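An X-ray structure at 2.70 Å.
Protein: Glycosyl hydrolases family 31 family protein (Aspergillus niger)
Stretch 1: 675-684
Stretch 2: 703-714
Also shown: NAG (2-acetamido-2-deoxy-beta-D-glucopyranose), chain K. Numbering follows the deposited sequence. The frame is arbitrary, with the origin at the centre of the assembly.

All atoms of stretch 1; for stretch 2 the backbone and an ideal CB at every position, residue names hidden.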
# COMPACT_ATOMS: atom_id res chain seq x y z
N LYS A 675 -33.51 41.78 -39.14
CA LYS A 675 -34.11 40.50 -38.75
C LYS A 675 -33.23 39.43 -39.38
O LYS A 675 -33.47 39.00 -40.52
CB LYS A 675 -35.56 40.41 -39.22
CG LYS A 675 -36.45 41.48 -38.59
CD LYS A 675 -37.79 41.61 -39.30
CE LYS A 675 -38.72 40.46 -38.99
NZ LYS A 675 -40.01 40.58 -39.74
N PRO A 676 -32.19 38.97 -38.68
CA PRO A 676 -31.18 38.13 -39.32
C PRO A 676 -31.52 36.65 -39.37
O PRO A 676 -30.95 35.91 -40.17
CB PRO A 676 -29.92 38.38 -38.47
CG PRO A 676 -30.38 39.23 -37.27
CD PRO A 676 -31.87 39.22 -37.26
N TRP A 677 -32.45 36.21 -38.52
CA TRP A 677 -32.77 34.80 -38.40
C TRP A 677 -33.90 34.45 -39.37
O TRP A 677 -35.00 35.01 -39.27
CB TRP A 677 -33.16 34.44 -36.97
CG TRP A 677 -32.05 34.65 -35.98
CD1 TRP A 677 -31.97 35.62 -35.03
CD2 TRP A 677 -30.86 33.86 -35.84
NE1 TRP A 677 -30.81 35.49 -34.31
CE2 TRP A 677 -30.11 34.41 -34.79
CE3 TRP A 677 -30.36 32.73 -36.51
CZ2 TRP A 677 -28.88 33.88 -34.39
CZ3 TRP A 677 -29.15 32.21 -36.11
CH2 TRP A 677 -28.42 32.79 -35.06
N THR A 678 -33.64 33.52 -40.28
CA THR A 678 -34.62 33.04 -41.24
C THR A 678 -34.97 31.60 -40.91
O THR A 678 -34.09 30.73 -40.89
CB THR A 678 -34.10 33.15 -42.67
OG1 THR A 678 -33.74 34.50 -42.96
CG2 THR A 678 -35.15 32.68 -43.66
N TYR A 679 -36.25 31.34 -40.65
CA TYR A 679 -36.70 29.98 -40.38
C TYR A 679 -36.61 29.15 -41.65
O TYR A 679 -36.95 29.60 -42.75
CB TYR A 679 -38.12 29.99 -39.84
CG TYR A 679 -38.54 28.68 -39.21
CD1 TYR A 679 -37.82 28.15 -38.14
CD2 TYR A 679 -39.65 27.99 -39.66
CE1 TYR A 679 -38.20 26.96 -37.55
CE2 TYR A 679 -40.03 26.79 -39.08
CZ TYR A 679 -39.30 26.28 -38.02
OH TYR A 679 -39.68 25.10 -37.44
N TRP A 680 -36.12 27.91 -41.51
CA TRP A 680 -35.80 27.09 -42.67
C TRP A 680 -37.05 26.70 -43.44
O TRP A 680 -37.04 26.68 -44.68
CB TRP A 680 -35.03 25.85 -42.24
CG TRP A 680 -34.53 25.02 -43.38
CD1 TRP A 680 -35.18 24.00 -44.01
CD2 TRP A 680 -33.25 25.14 -44.02
NE1 TRP A 680 -34.39 23.48 -45.01
CE2 TRP A 680 -33.20 24.16 -45.03
CE3 TRP A 680 -32.14 25.97 -43.83
CZ2 TRP A 680 -32.09 23.99 -45.86
CZ3 TRP A 680 -31.04 25.81 -44.65
CH2 TRP A 680 -31.02 24.83 -45.65
N TRP A 681 -38.14 26.39 -42.74
CA TRP A 681 -39.30 25.79 -43.38
C TRP A 681 -40.32 26.80 -43.87
O TRP A 681 -41.11 26.48 -44.78
CB TRP A 681 -39.97 24.81 -42.42
CG TRP A 681 -39.01 23.81 -41.87
CD1 TRP A 681 -38.55 23.73 -40.59
CD2 TRP A 681 -38.35 22.76 -42.60
NE1 TRP A 681 -37.66 22.69 -40.47
CE2 TRP A 681 -37.52 22.08 -41.69
CE3 TRP A 681 -38.40 22.33 -43.93
CZ2 TRP A 681 -36.74 20.99 -42.07
CZ3 TRP A 681 -37.62 21.25 -44.30
CH2 TRP A 681 -36.81 20.59 -43.37
N THR A 682 -40.34 28.01 -43.32
CA THR A 682 -41.28 29.04 -43.74
C THR A 682 -40.61 30.23 -44.40
O THR A 682 -41.31 31.09 -44.95
CB THR A 682 -42.10 29.53 -42.54
OG1 THR A 682 -41.28 30.34 -41.69
CG2 THR A 682 -42.65 28.36 -41.74
N ASN A 683 -39.28 30.32 -44.36
CA ASN A 683 -38.52 31.44 -44.91
C ASN A 683 -38.87 32.76 -44.24
O ASN A 683 -38.56 33.83 -44.77
CB ASN A 683 -38.69 31.55 -46.43
CG ASN A 683 -37.91 30.49 -47.17
OD1 ASN A 683 -36.77 30.18 -46.83
ND2 ASN A 683 -38.53 29.92 -48.19
N GLU A 684 -39.52 32.71 -43.08
CA GLU A 684 -39.87 33.92 -42.36
C GLU A 684 -38.69 34.41 -41.54
O GLU A 684 -37.94 33.61 -40.97
CB GLU A 684 -41.08 33.67 -41.46
CG GLU A 684 -41.50 34.88 -40.63
CD GLU A 684 -42.90 34.74 -40.06
OE1 GLU A 684 -43.74 34.07 -40.70
OE2 GLU A 684 -43.16 35.31 -38.98
N UNK A 703 -34.98 24.85 -37.26
CA UNK A 703 -33.67 25.29 -37.71
C UNK A 703 -33.81 26.68 -38.31
O UNK A 703 -34.65 26.90 -39.19
CB UNK A 703 -33.07 24.31 -38.72
N UNK A 704 -33.00 27.62 -37.84
CA UNK A 704 -32.87 28.94 -38.42
C UNK A 704 -31.51 29.07 -39.09
O UNK A 704 -30.63 28.23 -38.91
CB UNK A 704 -33.06 30.02 -37.36
N UNK A 705 -31.35 30.12 -39.88
CA UNK A 705 -30.07 30.33 -40.54
C UNK A 705 -29.81 31.82 -40.71
O UNK A 705 -30.73 32.60 -40.94
CB UNK A 705 -30.04 29.62 -41.90
N UNK A 706 -28.54 32.19 -40.58
CA UNK A 706 -28.09 33.55 -40.83
C UNK A 706 -27.65 33.69 -42.29
O UNK A 706 -27.21 32.72 -42.91
CB UNK A 706 -26.95 33.92 -39.88
N UNK A 707 -27.78 34.90 -42.82
CA UNK A 707 -27.50 35.11 -44.22
C UNK A 707 -28.51 34.38 -45.09
O UNK A 707 -29.56 33.91 -44.64
CB UNK A 707 -26.08 34.65 -44.55
N UNK A 708 -28.17 34.28 -46.37
CA UNK A 708 -29.02 33.59 -47.32
C UNK A 708 -28.78 32.09 -47.28
O UNK A 708 -27.68 31.62 -46.97
CB UNK A 708 -28.78 34.13 -48.73
N UNK A 709 -29.83 31.33 -47.60
CA UNK A 709 -29.70 29.88 -47.60
C UNK A 709 -28.80 29.41 -48.74
O UNK A 709 -28.04 28.45 -48.59
CB UNK A 709 -31.08 29.22 -47.71
N UNK A 710 -28.87 30.10 -49.88
CA UNK A 710 -28.12 29.66 -51.05
C UNK A 710 -26.62 29.87 -50.87
O UNK A 710 -25.83 29.17 -51.51
CB UNK A 710 -28.61 30.40 -52.30
N UNK A 711 -26.21 30.79 -49.99
CA UNK A 711 -24.79 30.98 -49.72
C UNK A 711 -24.25 29.89 -48.80
O UNK A 711 -23.16 29.36 -49.04
CB UNK A 711 -24.55 32.36 -49.10
N UNK A 712 -25.00 29.55 -47.75
CA UNK A 712 -24.55 28.50 -46.84
C UNK A 712 -24.52 27.15 -47.54
O UNK A 712 -23.64 26.32 -47.25
CB UNK A 712 -25.46 28.43 -45.61
N UNK A 713 -25.45 26.90 -48.46
CA UNK A 713 -25.40 25.69 -49.26
C UNK A 713 -24.22 25.68 -50.22
O UNK A 713 -23.85 24.62 -50.72
CB UNK A 713 -26.71 25.53 -50.04
N UNK A 714 -23.63 26.85 -50.49
CA UNK A 714 -22.46 26.93 -51.36
C UNK A 714 -21.16 26.60 -50.64
O UNK A 714 -20.19 26.22 -51.30
CB UNK A 714 -22.36 28.33 -51.97
C1 NAG K . -37.72 28.95 -48.90
C2 NAG K . -38.78 28.17 -49.63
C3 NAG K . -38.20 27.03 -50.38
C4 NAG K . -37.07 27.49 -51.26
C5 NAG K . -36.07 28.31 -50.46
C6 NAG K . -35.01 28.88 -51.38
C7 NAG K . -41.09 28.18 -48.77
C8 NAG K . -41.49 29.17 -49.84
N2 NAG K . -39.75 27.71 -48.70
O3 NAG K . -39.22 26.40 -51.12
O4 NAG K . -36.41 26.38 -51.82
O5 NAG K . -36.74 29.37 -49.82
O6 NAG K . -34.13 29.68 -50.63
O7 NAG K . -41.91 27.78 -47.97

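Position 703 opens a strand antiparallel to 677-679, its carbonyl O accepting from Trp 680 N at 2.9 Å. CA-to-CB points sideways, and the ideal CB lies 4.3 Å from Trp 680 CB, so a compact apolar or beta-branched residue would suit. It is Val 703.

At 704, a non-hydrogen-bonded partner of Tyr 679, the ideal CB stands 3.9 Å from Trp 677 CE3 and shares its face of the sheet with Tyr 679. A large apolar or aromatic side chain could use these surroundings. Phe 704 does: Tyr 679 CD1 lies over one face of its ring, 3.5 Å from Phe 704 CE2.

Position 705 pairs with Thr 678 through two backbone bonds, 705 N to Thr 678 O (3.0 Å) and Thr 678 N to 705 O (3.1 Å). CB lies on the Thr 678 face, 4.6 Å from Trp 680 CE3; a flat ring or a medium-sized polar side chain would be plausible. The residue is His 705. With chi1 in p, its ring reaches Thr 678, whose CB sits over the ring face, 3.4 Å from His 705 NE2.

At 706 the ideal CB is 4.7 Å from Trp 677 CZ3, beside an indole face that invites a flexible aliphatic chain such as Leu or Met. Leu 706 places CD2 over the six-membered ring of Trp 677, a CH-pi contact, and 3.7 Å from Pro 676 CB.

Position 707 has phi 66° and psi -166°, which favours glycine, and Gly 707 occupies it. A water links its N (2.8 Å) to Pro 676 O (2.7 Å).

Position 708 precedes a helix, where Ser, Thr, Asp or Asn commonly caps. Ser 708 OG accepts from the backbone N of position 710 at 3.1 Å.

At 709 CB points toward stretch 1, 4.6 Å from Trp 680 CZ3, with the sugar on Asn 683 beyond. A long side chain could slip between indole and sugar; Arg, Lys or Gln would fit. Arg 709 lays its guanidinium flat on Trp 680, centres 4.0 Å apart and planes at 7°, while NAG C5 covers the opposite face, 3.7 Å from Arg 709 CZ.

Positions 710, 711 and 714 are out of reach, so polar residues are acceptable: Glu 710, Glu 711 and Ser 714. Positions 712 and 713 point toward stretch 1, so aliphatic chains suit. Leu 712 CD2 and Leu 713 CD1 meet the Trp 680 edge, 4.3 Å from CZ3 and 3.8 Å from CH2 respectively.

Stretch 2, residues 703-714: VFHLGSREELLS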
# COMPACT_ATOMS: atom_id res chain seq x y z
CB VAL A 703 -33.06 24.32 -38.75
CG1 VAL A 703 -31.84 24.94 -39.41
CG2 VAL A 703 -32.69 23.00 -38.09
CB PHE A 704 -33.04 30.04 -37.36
CG PHE A 704 -34.35 29.99 -36.64
CD1 PHE A 704 -34.56 29.09 -35.61
CD2 PHE A 704 -35.37 30.86 -36.98
CE1 PHE A 704 -35.77 29.05 -34.94
CE2 PHE A 704 -36.58 30.82 -36.31
CZ PHE A 704 -36.77 29.92 -35.29
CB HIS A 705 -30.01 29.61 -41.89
CG HIS A 705 -30.89 30.20 -42.95
ND1 HIS A 705 -30.52 31.29 -43.71
CD2 HIS A 705 -32.13 29.85 -43.37
CE1 HIS A 705 -31.50 31.58 -44.55
NE2 HIS A 705 -32.48 30.72 -44.37
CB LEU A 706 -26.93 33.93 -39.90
CG LEU A 706 -27.26 33.94 -38.41
CD1 LEU A 706 -25.99 34.05 -37.58
CD2 LEU A 706 -28.21 35.08 -38.09
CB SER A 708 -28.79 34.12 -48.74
OG SER A 708 -29.18 33.16 -49.70
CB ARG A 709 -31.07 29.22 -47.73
CG ARG A 709 -31.00 27.73 -48.01
CD ARG A 709 -32.28 27.21 -48.65
NE ARG A 709 -33.43 27.28 -47.76
CZ ARG A 709 -34.43 26.42 -47.79
NH1 ARG A 709 -34.42 25.42 -48.66
NH2 ARG A 709 -35.44 26.55 -46.95
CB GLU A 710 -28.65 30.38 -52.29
CG GLU A 710 -27.99 29.98 -53.60
CD GLU A 710 -26.91 30.94 -54.04
OE1 GLU A 710 -26.60 31.88 -53.28
OE2 GLU A 710 -26.38 30.76 -55.16
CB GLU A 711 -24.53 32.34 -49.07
CG GLU A 711 -25.46 33.45 -49.48
CD GLU A 711 -25.26 34.69 -48.63
OE1 GLU A 711 -24.30 35.45 -48.90
OE2 GLU A 711 -26.03 34.89 -47.67
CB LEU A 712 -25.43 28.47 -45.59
CG LEU A 712 -26.78 27.75 -45.55
CD1 LEU A 712 -26.63 26.30 -45.14
CD2 LEU A 712 -27.73 28.48 -44.62
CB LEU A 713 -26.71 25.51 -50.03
CG LEU A 713 -27.71 24.48 -49.50
CD1 LEU A 713 -28.09 24.78 -48.06
CD2 LEU A 713 -28.94 24.43 -50.38
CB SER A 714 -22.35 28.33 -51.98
OG SER A 714 -21.76 29.23 -51.06
O HOH W 1 -28.74 37.07 -41.27
O HOH W 2 -31.23 34.94 -42.51
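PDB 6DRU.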